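Local coordinates for particle-associated glycoside hydrolase (Acinetobacter phage Fri1, PDB 6C72), which degrades the capsular polysaccharide of Acinetobacter baumannii as the phage tailspike depolymerase, probably by glycoside hydrolysis during entry into the host cell, at residues D66-I71 against W81-H86; K512-G517 against Y529-V534; A524-Y529 against N575-K580. All blocks are in the same frame, centred on the assembly; numbering follows the deposited sequence.

Contact 1. Residues D66-I71 against W81-H86; sequences DGLSVI and WLLQVH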
loop_
_atom_site.group_PDB
_atom_site.type_symbol
_atom_site.label_atom_id
_atom_site.label_comp_id
_atom_site.label_asym_id
_atom_site.label_seq_id
_atom_site.Cartn_x
_atom_site.Cartn_y
_atom_site.Cartn_z
ATOM N N ASP A 66 -39.635 -12.387 29.241
ATOM C CA ASP A 66 -39.186 -12.301 27.861
ATOM C C ASP A 66 -38.529 -13.592 27.388
ATOM O O ASP A 66 -38.025 -13.644 26.258
ATOM C CB ASP A 66 -38.216 -11.130 27.709
ATOM C CG ASP A 66 -36.883 -11.396 28.387
ATOM O OD1 ASP A 66 -36.818 -12.273 29.282
ATOM O OD2 ASP A 66 -35.887 -10.743 28.024
ATOM N N GLY A 67 -38.534 -14.634 28.219
ATOM C CA GLY A 67 -37.903 -15.893 27.868
ATOM C C GLY A 67 -36.405 -15.800 27.670
ATOM O O GLY A 67 -35.816 -16.701 27.070
ATOM N N LEU A 68 -35.772 -14.735 28.173
ATOM C CA LEU A 68 -34.349 -14.488 27.983
ATOM C C LEU A 68 -33.738 -13.841 29.223
ATOM O O LEU A 68 -33.074 -14.516 30.018
ATOM C CB LEU A 68 -34.138 -13.605 26.750
ATOM C CG LEU A 68 -32.770 -12.998 26.442
ATOM C CD1 LEU A 68 -31.700 -14.051 26.368
ATOM C CD2 LEU A 68 -32.855 -12.229 25.146
ATOM N N SER A 69 -33.971 -12.541 29.409
ATOM C CA SER A 69 -33.370 -11.829 30.530
ATOM C C SER A 69 -34.207 -11.897 31.802
ATOM O O SER A 69 -33.649 -11.836 32.906
ATOM C CB SER A 69 -33.140 -10.361 30.157
ATOM O OG SER A 69 -34.370 -9.687 29.989
ATOM N N VAL A 70 -35.527 -12.023 31.675
ATOM C CA VAL A 70 -36.437 -12.043 32.812
ATOM C C VAL A 70 -37.243 -13.334 32.748
ATOM O O VAL A 70 -38.042 -13.524 31.822
ATOM C CB VAL A 70 -37.368 -10.819 32.817
ATOM C CG1 VAL A 70 -38.387 -10.919 33.941
ATOM C CG2 VAL A 70 -36.559 -9.549 32.959
ATOM N N ILE A 71 -37.054 -14.205 33.737
ATOM C CA ILE A 71 -37.805 -15.450 33.853
ATOM C C ILE A 71 -38.733 -15.295 35.059
ATOM O O ILE A 71 -38.307 -15.417 36.214
ATOM C CB ILE A 71 -36.883 -16.670 33.989
ATOM C CG1 ILE A 71 -35.896 -16.731 32.817
ATOM C CG2 ILE A 71 -37.691 -17.959 34.063
ATOM C CD1 ILE A 71 -36.560 -16.723 31.437
ATOM N N TRP A 81 -36.149 -14.737 37.874
ATOM C CA TRP A 81 -34.750 -15.096 37.743
ATOM C C TRP A 81 -34.161 -14.288 36.602
ATOM O O TRP A 81 -34.678 -14.318 35.478
ATOM C CB TRP A 81 -34.587 -16.591 37.483
ATOM C CG TRP A 81 -35.078 -17.436 38.610
ATOM C CD1 TRP A 81 -36.307 -18.012 38.724
ATOM C CD2 TRP A 81 -34.352 -17.788 39.797
ATOM N NE1 TRP A 81 -36.389 -18.711 39.906
ATOM C CE2 TRP A 81 -35.204 -18.586 40.583
ATOM C CE3 TRP A 81 -33.065 -17.504 40.270
ATOM C CZ2 TRP A 81 -34.809 -19.109 41.817
ATOM C CZ3 TRP A 81 -32.676 -18.024 41.501
ATOM C CH2 TRP A 81 -33.542 -18.819 42.253
ATOM N N LEU A 82 -33.085 -13.569 36.894
ATOM C CA LEU A 82 -32.480 -12.645 35.947
ATOM C C LEU A 82 -31.236 -13.270 35.329
ATOM O O LEU A 82 -30.322 -13.709 36.043
ATOM C CB LEU A 82 -32.132 -11.321 36.621
ATOM C CG LEU A 82 -33.317 -10.610 37.271
ATOM C CD1 LEU A 82 -32.908 -9.230 37.736
ATOM C CD2 LEU A 82 -34.517 -10.553 36.320
ATOM N N LEU A 83 -31.214 -13.303 34.001
ATOM C CA LEU A 83 -30.118 -13.899 33.257
ATOM C C LEU A 83 -28.806 -13.173 33.537
ATOM O O LEU A 83 -28.757 -11.939 33.570
ATOM C CB LEU A 83 -30.439 -13.820 31.765
ATOM C CG LEU A 83 -29.412 -14.447 30.830
ATOM C CD1 LEU A 83 -29.443 -15.963 31.039
ATOM C CD2 LEU A 83 -29.653 -14.044 29.382
ATOM N N GLN A 84 -27.726 -13.944 33.709
ATOM C CA GLN A 84 -26.378 -13.401 33.862
ATOM C C GLN A 84 -25.564 -13.798 32.642
ATOM O O GLN A 84 -25.242 -14.977 32.462
ATOM C CB GLN A 84 -25.694 -13.891 35.135
ATOM C CG GLN A 84 -26.426 -13.556 36.423
ATOM C CD GLN A 84 -26.646 -12.055 36.631
ATOM O OE1 GLN A 84 -27.776 -11.617 36.863
ATOM N NE2 GLN A 84 -25.567 -11.269 36.572
ATOM N N VAL A 85 -25.228 -12.823 31.816
ATOM C CA VAL A 85 -24.375 -13.051 30.658
ATOM C C VAL A 85 -22.926 -12.912 31.090
ATOM O O VAL A 85 -22.535 -11.891 31.667
ATOM C CB VAL A 85 -24.696 -12.055 29.532
ATOM C CG1 VAL A 85 -23.701 -12.234 28.386
ATOM C CG2 VAL A 85 -26.127 -12.223 29.055
ATOM N N HIS A 86 -22.117 -13.916 30.788
ATOM C CA HIS A 86 -20.710 -13.866 31.139
ATOM C C HIS A 86 -19.865 -13.729 29.879
ATOM O O HIS A 86 -20.253 -14.181 28.798
ATOM C CB HIS A 86 -20.296 -15.114 31.929
ATOM C CG HIS A 86 -21.016 -15.276 33.235
ATOM N ND1 HIS A 86 -22.076 -16.144 33.399
ATOM C CD2 HIS A 86 -20.825 -14.686 34.441
ATOM C CE1 HIS A 86 -22.512 -16.076 34.646
ATOM N NE2 HIS A 86 -21.770 -15.198 35.299
#
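I71 and W81 form an antiparallel hydrogen-bonded pair, I71 N giving to W81 O at 2.9 Å and W81 N to I71 O at 2.8 Å. V70 and L82 follow as a non-hydrogen-bonded pair. L83 N then meets S69 O at 3.0 Å in an almost straight bond (165° at the hydrogen), carrying the ladder past the strand into the turn of 66-69.

L83 holds CG anti to its backbone N (chi1 -178°). It sets CB against L68 O (3.2 Å) and rests CD2 on CD1 of L68 at 3.6 Å, the two leucines crossing at a slant. V70 and L82 lie side by side, CG2 to CD2 4.1 Å. On the other face I71 and W81 meet through their CB atoms, beyond which the side chains diverge. The D66 carboxylate ties the turn together: L68 N and V70 N reach OD1 from opposite faces of its plane, while OD2 takes S69 N on its syn lone pair and S69 OG from above the plane. The OD1 bond to L68 N makes an Asx turn, and four bonds fix the carboxylate's rotation.

Strand 70-72 borders the five-stranded sheet of the N-terminal region, with 80-83 bonded on through L82 to L56 of strand 54-58. Helix 110-122 touches L68 and S69, and L27 of helix 24-27 packs on I71 and W81.

Contact 2. Residues K512-G517 against Y529-V534; sequences KITITG and YVELFV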
loop_
_atom_site.group_PDB
_atom_site.type_symbol
_atom_site.label_atom_id
_atom_site.label_comp_id
_atom_site.label_asym_id
_atom_site.label_seq_id
_atom_site.Cartn_x
_atom_site.Cartn_y
_atom_site.Cartn_z
ATOM N N LYS A 512 22.542 32.458 -38.934
ATOM C CA LYS A 512 22.022 32.167 -40.261
ATOM C C LYS A 512 20.496 32.191 -40.184
ATOM O O LYS A 512 19.901 31.452 -39.390
ATOM C CB LYS A 512 22.544 30.816 -40.758
ATOM C CG LYS A 512 22.099 30.461 -42.159
ATOM C CD LYS A 512 22.420 29.039 -42.451
ATOM C CE LYS A 512 21.871 28.611 -43.787
ATOM N NZ LYS A 512 22.197 27.153 -44.035
ATOM N N ILE A 513 19.872 33.051 -40.988
ATOM C CA ILE A 513 18.416 33.199 -41.042
ATOM C C ILE A 513 17.933 32.620 -42.365
ATOM O O ILE A 513 18.394 33.038 -43.428
ATOM C CB ILE A 513 17.977 34.669 -40.922
ATOM C CG1 ILE A 513 18.352 35.265 -39.566
ATOM C CG2 ILE A 513 16.466 34.781 -41.156
ATOM C CD1 ILE A 513 19.616 36.042 -39.557
ATOM N N THR A 514 17.004 31.671 -42.311
ATOM C CA THR A 514 16.424 31.073 -43.510
ATOM C C THR A 514 14.989 31.541 -43.661
ATOM O O THR A 514 14.192 31.406 -42.732
ATOM C CB THR A 514 16.476 29.548 -43.457
ATOM O OG1 THR A 514 17.833 29.141 -43.272
ATOM C CG2 THR A 514 15.954 28.956 -44.756
ATOM N N ILE A 515 14.668 32.100 -44.818
ATOM C CA ILE A 515 13.355 32.660 -45.097
ATOM C C ILE A 515 12.780 31.882 -46.262
ATOM O O ILE A 515 13.428 31.767 -47.306
ATOM C CB ILE A 515 13.446 34.159 -45.444
ATOM C CG1 ILE A 515 14.297 34.904 -44.418
ATOM C CG2 ILE A 515 12.060 34.785 -45.483
ATOM C CD1 ILE A 515 14.755 36.260 -44.903
ATOM N N THR A 516 11.578 31.341 -46.091
ATOM C CA THR A 516 10.967 30.588 -47.175
ATOM C C THR A 516 9.453 30.752 -47.115
ATOM O O THR A 516 8.893 31.145 -46.089
ATOM C CB THR A 516 11.394 29.111 -47.128
ATOM O OG1 THR A 516 10.938 28.432 -48.307
ATOM C CG2 THR A 516 10.841 28.430 -45.916
ATOM N N GLY A 517 8.792 30.505 -48.244
ATOM C CA GLY A 517 7.343 30.609 -48.280
ATOM C C GLY A 517 6.647 29.364 -47.745
ATOM O O GLY A 517 7.167 28.246 -47.804
ATOM N N TYR A 529 13.446 31.154 -51.057
ATOM C CA TYR A 529 14.338 30.449 -50.140
ATOM C C TYR A 529 15.606 31.297 -50.083
ATOM O O TYR A 529 16.429 31.272 -51.012
ATOM C CB TYR A 529 14.618 29.019 -50.579
ATOM C CG TYR A 529 15.224 28.184 -49.474
ATOM C CD1 TYR A 529 16.516 28.439 -49.015
ATOM C CD2 TYR A 529 14.531 27.106 -48.921
ATOM C CE1 TYR A 529 17.087 27.681 -48.001
ATOM C CE2 TYR A 529 15.097 26.324 -47.914
ATOM C CZ TYR A 529 16.378 26.618 -47.457
ATOM O OH TYR A 529 16.955 25.858 -46.456
ATOM N N VAL A 530 15.715 32.094 -49.031
ATOM C CA VAL A 530 16.750 33.106 -48.890
ATOM C C VAL A 530 17.508 32.827 -47.605
ATOM O O VAL A 530 16.890 32.591 -46.559
ATOM C CB VAL A 530 16.139 34.519 -48.878
ATOM C CG1 VAL A 530 17.183 35.569 -48.533
ATOM C CG2 VAL A 530 15.487 34.808 -50.213
ATOM N N GLU A 531 18.833 32.823 -47.683
ATOM C CA GLU A 531 19.681 32.669 -46.513
ATOM C C GLU A 531 20.393 33.987 -46.238
ATOM O O GLU A 531 21.035 34.553 -47.128
ATOM C CB GLU A 531 20.678 31.524 -46.705
ATOM C CG GLU A 531 20.013 30.150 -46.740
ATOM C CD GLU A 531 20.970 29.013 -47.082
ATOM O OE1 GLU A 531 22.019 29.263 -47.723
ATOM O OE2 GLU A 531 20.689 27.861 -46.683
ATOM N N LEU A 532 20.246 34.489 -45.017
ATOM C CA LEU A 532 20.944 35.679 -44.560
ATOM C C LEU A 532 21.905 35.282 -43.449
ATOM O O LEU A 532 21.566 34.459 -42.588
ATOM C CB LEU A 532 19.957 36.746 -44.054
ATOM C CG LEU A 532 18.837 37.219 -44.991
ATOM C CD1 LEU A 532 18.064 38.345 -44.365
ATOM C CD2 LEU A 532 19.375 37.649 -46.361
ATOM N N PHE A 533 23.091 35.893 -43.451
ATOM C CA PHE A 533 24.184 35.527 -42.555
ATOM C C PHE A 533 24.680 36.763 -41.819
ATOM O O PHE A 533 24.698 37.862 -42.381
ATOM C CB PHE A 533 25.348 34.892 -43.334
ATOM C CG PHE A 533 24.946 33.698 -44.150
ATOM C CD1 PHE A 533 24.339 33.853 -45.386
ATOM C CD2 PHE A 533 25.164 32.413 -43.669
ATOM C CE1 PHE A 533 23.966 32.746 -46.125
ATOM C CE2 PHE A 533 24.798 31.300 -44.406
ATOM C CZ PHE A 533 24.201 31.458 -45.629
ATOM N N VAL A 534 25.024 36.595 -40.547
ATOM C CA VAL A 534 25.541 37.680 -39.719
ATOM C C VAL A 534 26.645 37.132 -38.825
ATOM O O VAL A 534 26.520 36.034 -38.275
ATOM C CB VAL A 534 24.440 38.307 -38.839
ATOM C CG1 VAL A 534 24.928 39.605 -38.232
ATOM C CG2 VAL A 534 23.197 38.542 -39.629
HETATM O O HOH W 1 18.686 26.941 -44.850
#
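Y529 and T514 meet ring to methyl: T514 CG2 approaches the ring obliquely, 3.6 Å from CZ, while OG1 of T516 lies near CD2 and is hydrogen-bonded to A528 O. E531 OE2 sits in the plane of the Y529 ring at its edge. The F533 ring has K512 alongside, pointing the same way, with CG of K512 3.6 Å from CE2 of F533.

K512 holds CG anti to its backbone N (chi1 -177°), and its chain stays extended beyond, past F533 to E531. There K512 NZ forms a salt bridge with E531 OE2 at 3.1 Å, weak as a hydrogen bond. One water joins three side chains: it donates to E531 OE2 (2.9 Å) and bonds T514 OG1 (2.8 Å) and Y529 OH (2.6 Å). OE1 of E531 accepts from N546, so both oxygens of this buried carboxylate have partners, and the nearby ammonium probably favours its charged form.

The strands run antiparallel at 162°. I513 pairs with L532 and I515 with V530 through two bonds each, all in the carbonyl planes; I513 N to L532 O is 2.7 Å. These four side chains share the opposite face, where I515 CD1 touches L532 CD1 at 3.9 Å. V530, L532 and I515 pack against strands 556-561 and 564-569 of a second sheet, while I513 lies on V579 and V581 of the neighbouring strand.

The polar and aromatic face meets the other subunits: Y529 stacks edge-to-face with F533 of the second subunit, and F533 does so with Y529 of the third. The arrangement is that of a beta-hairpin in a two-sheet C-terminal domain, its apolar side turned to the partner sheet and its other side to the trimer interface.

Contact 3. Residues A524-Y529 against N575-K580; sequences AGSKAY and NTFIVK. With ZN (zinc ion), chain L.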
loop_
_atom_site.group_PDB
_atom_site.type_symbol
_atom_site.label_atom_id
_atom_site.label_comp_id
_atom_site.label_asym_id
_atom_site.label_seq_id
_atom_site.Cartn_x
_atom_site.Cartn_y
_atom_site.Cartn_z
ATOM N N ALA A 524 -0.452 32.246 -56.725
ATOM C CA ALA A 524 0.144 33.538 -56.403
ATOM C C ALA A 524 0.721 33.588 -54.990
ATOM O O ALA A 524 0.911 34.679 -54.438
ATOM C CB ALA A 524 -0.886 34.657 -56.593
ATOM N N GLY A 525 0.985 32.434 -54.386
ATOM C CA GLY A 525 1.570 32.433 -53.067
ATOM C C GLY A 525 3.046 32.762 -53.113
ATOM O O GLY A 525 3.671 32.852 -54.169
ATOM N N SER A 526 3.628 32.892 -51.933
ATOM C CA SER A 526 5.023 33.279 -51.852
ATOM C C SER A 526 5.939 32.165 -52.342
ATOM O O SER A 526 5.642 30.979 -52.186
ATOM C CB SER A 526 5.358 33.670 -50.420
ATOM O OG SER A 526 4.869 32.715 -49.530
ATOM N N LYS A 527 7.035 32.557 -52.980
ATOM C CA LYS A 527 8.064 31.619 -53.418
ATOM C C LYS A 527 9.412 32.242 -53.108
ATOM O O LYS A 527 9.819 33.209 -53.762
ATOM C CB LYS A 527 7.961 31.285 -54.907
ATOM C CG LYS A 527 6.889 30.277 -55.272
ATOM C CD LYS A 527 5.687 30.990 -55.803
ATOM C CE LYS A 527 4.562 30.035 -56.182
ATOM N NZ LYS A 527 3.414 30.925 -56.570
ATOM N N ALA A 528 10.117 31.667 -52.142
ATOM C CA ALA A 528 11.398 32.209 -51.734
ATOM C C ALA A 528 12.126 31.163 -50.913
ATOM O O ALA A 528 11.506 30.362 -50.213
ATOM C CB ALA A 528 11.238 33.498 -50.913
ATOM N N TYR A 529 13.446 31.154 -51.057
ATOM C CA TYR A 529 14.338 30.449 -50.140
ATOM C C TYR A 529 15.606 31.297 -50.083
ATOM O O TYR A 529 16.429 31.272 -51.012
ATOM C CB TYR A 529 14.618 29.019 -50.579
ATOM C CG TYR A 529 15.224 28.184 -49.474
ATOM C CD1 TYR A 529 16.516 28.439 -49.015
ATOM C CD2 TYR A 529 14.531 27.106 -48.921
ATOM C CE1 TYR A 529 17.087 27.681 -48.001
ATOM C CE2 TYR A 529 15.097 26.324 -47.914
ATOM C CZ TYR A 529 16.378 26.618 -47.457
ATOM O OH TYR A 529 16.955 25.858 -46.456
ATOM N N ASN A 575 2.287 36.396 -49.055
ATOM C CA ASN A 575 2.468 37.022 -47.754
ATOM C C ASN A 575 2.968 36.103 -46.648
ATOM O O ASN A 575 3.449 36.614 -45.631
ATOM C CB ASN A 575 1.150 37.652 -47.279
ATOM C CG ASN A 575 0.038 36.651 -47.230
ATOM O OD1 ASN A 575 -0.125 35.861 -48.158
ATOM N ND2 ASN A 575 -0.683 36.612 -46.116
ATOM N N THR A 576 2.817 34.787 -46.768
ATOM C CA THR A 576 3.147 33.891 -45.666
ATOM C C THR A 576 4.573 33.374 -45.803
ATOM O O THR A 576 4.880 32.619 -46.731
ATOM C CB THR A 576 2.167 32.724 -45.591
ATOM O OG1 THR A 576 0.831 33.231 -45.503
ATOM C CG2 THR A 576 2.468 31.888 -44.376
ATOM N N PHE A 577 5.424 33.726 -44.846
ATOM C CA PHE A 577 6.812 33.306 -44.857
ATOM C C PHE A 577 7.177 32.672 -43.524
ATOM O O PHE A 577 6.667 33.073 -42.477
ATOM C CB PHE A 577 7.733 34.497 -45.158
ATOM C CG PHE A 577 7.587 35.038 -46.560
ATOM C CD1 PHE A 577 6.580 35.957 -46.867
ATOM C CD2 PHE A 577 8.453 34.627 -47.569
ATOM C CE1 PHE A 577 6.441 36.450 -48.156
ATOM C CE2 PHE A 577 8.335 35.117 -48.854
ATOM C CZ PHE A 577 7.330 36.038 -49.152
ATOM N N ILE A 578 8.030 31.656 -43.569
ATOM C CA ILE A 578 8.595 31.047 -42.373
ATOM C C ILE A 578 10.020 31.560 -42.216
ATOM O O ILE A 578 10.787 31.595 -43.190
ATOM C CB ILE A 578 8.575 29.515 -42.458
ATOM C CG1 ILE A 578 7.161 28.974 -42.769
ATOM C CG2 ILE A 578 9.160 28.928 -41.186
ATOM C CD1 ILE A 578 6.080 29.218 -41.689
ATOM N N VAL A 579 10.389 31.950 -40.999
ATOM C CA VAL A 579 11.713 32.497 -40.722
ATOM C C VAL A 579 12.364 31.653 -39.627
ATOM O O VAL A 579 11.849 31.566 -38.502
ATOM C CB VAL A 579 11.638 33.977 -40.317
ATOM C CG1 VAL A 579 13.012 34.524 -40.015
ATOM C CG2 VAL A 579 10.956 34.786 -41.413
ATOM N N LYS A 580 13.472 31.008 -39.962
ATOM C CA LYS A 580 14.218 30.187 -39.019
ATOM C C LYS A 580 15.578 30.831 -38.770
ATOM O O LYS A 580 16.232 31.286 -39.716
ATOM C CB LYS A 580 14.372 28.762 -39.548
ATOM C CG LYS A 580 15.175 27.817 -38.656
ATOM C CD LYS A 580 15.123 26.405 -39.236
ATOM C CE LYS A 580 15.820 25.376 -38.356
ATOM N NZ LYS A 580 17.319 25.497 -38.382
HETATM ZN ZN ZN L . -1.185 34.189 -48.915
HETATM O O HOH W 2 -2.532 33.594 -47.134
#
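At the edge of a zinc site, where the loop before strand 528-536 meets the start of strand 576-585, S526 and T576 are joined by a hydrogen bond. S526 OG gives to T576 O at 2.8 Å, coming from above the carbonyl plane (36° out of it).

The same serine covers the F577 ring. Its CB lies over one face, 3.3 Å from CZ, and OG stands 4.1 Å above the ring plane over the centre. A528 CB comes to the edge of that ring, in its plane, 3.9 Å from CE2, so S526 covers one face of the phenyl and A528 lies at its edge.

N575 is the zinc ligand of this contact. Its chi1 of 57° sets CG between the backbone N and the carbonyl carbon; from there OD1 of N575 binds the zinc at 2.1 Å. A water completes part of the shell at 2.3 Å. ND2 is held by N494, which helps to fix the amide.

D519 binds the zinc through OD1 and takes T576 N on OD2, with a weak bond from S526 N, tying both segments to the metal. K527 NZ donates to G525 O and makes a salt bridge to D537 of the second subunit. D519, T521, S573 and N575 make up the site, an oxygen-ligand zinc site built by loops at the end of an antiparallel sheet.

How the contacts relate
Contacts 2 and 3 belong to one C-terminal sheet, their centres about 11 Å apart, while contact 1 lies in the N-terminal region on the opposite side of the chain's centre, about 103 Å from contact 2 and 101 Å from contact 3, centre to centre. Strand 509-517 lies between 528-536 and 576-585, and T516 O to I578 N (2.7 Å) is a probable hydrogen bond between contacts 2 and 3, which share Y529. G517 CA also packs on S526 OG at 3.5 Å. Contact 3 reaches a bound zinc directly, whereas contacts 1 and 2 do not ligate a metal through their segments. Contacts 2 and 3 both touch the second subunit.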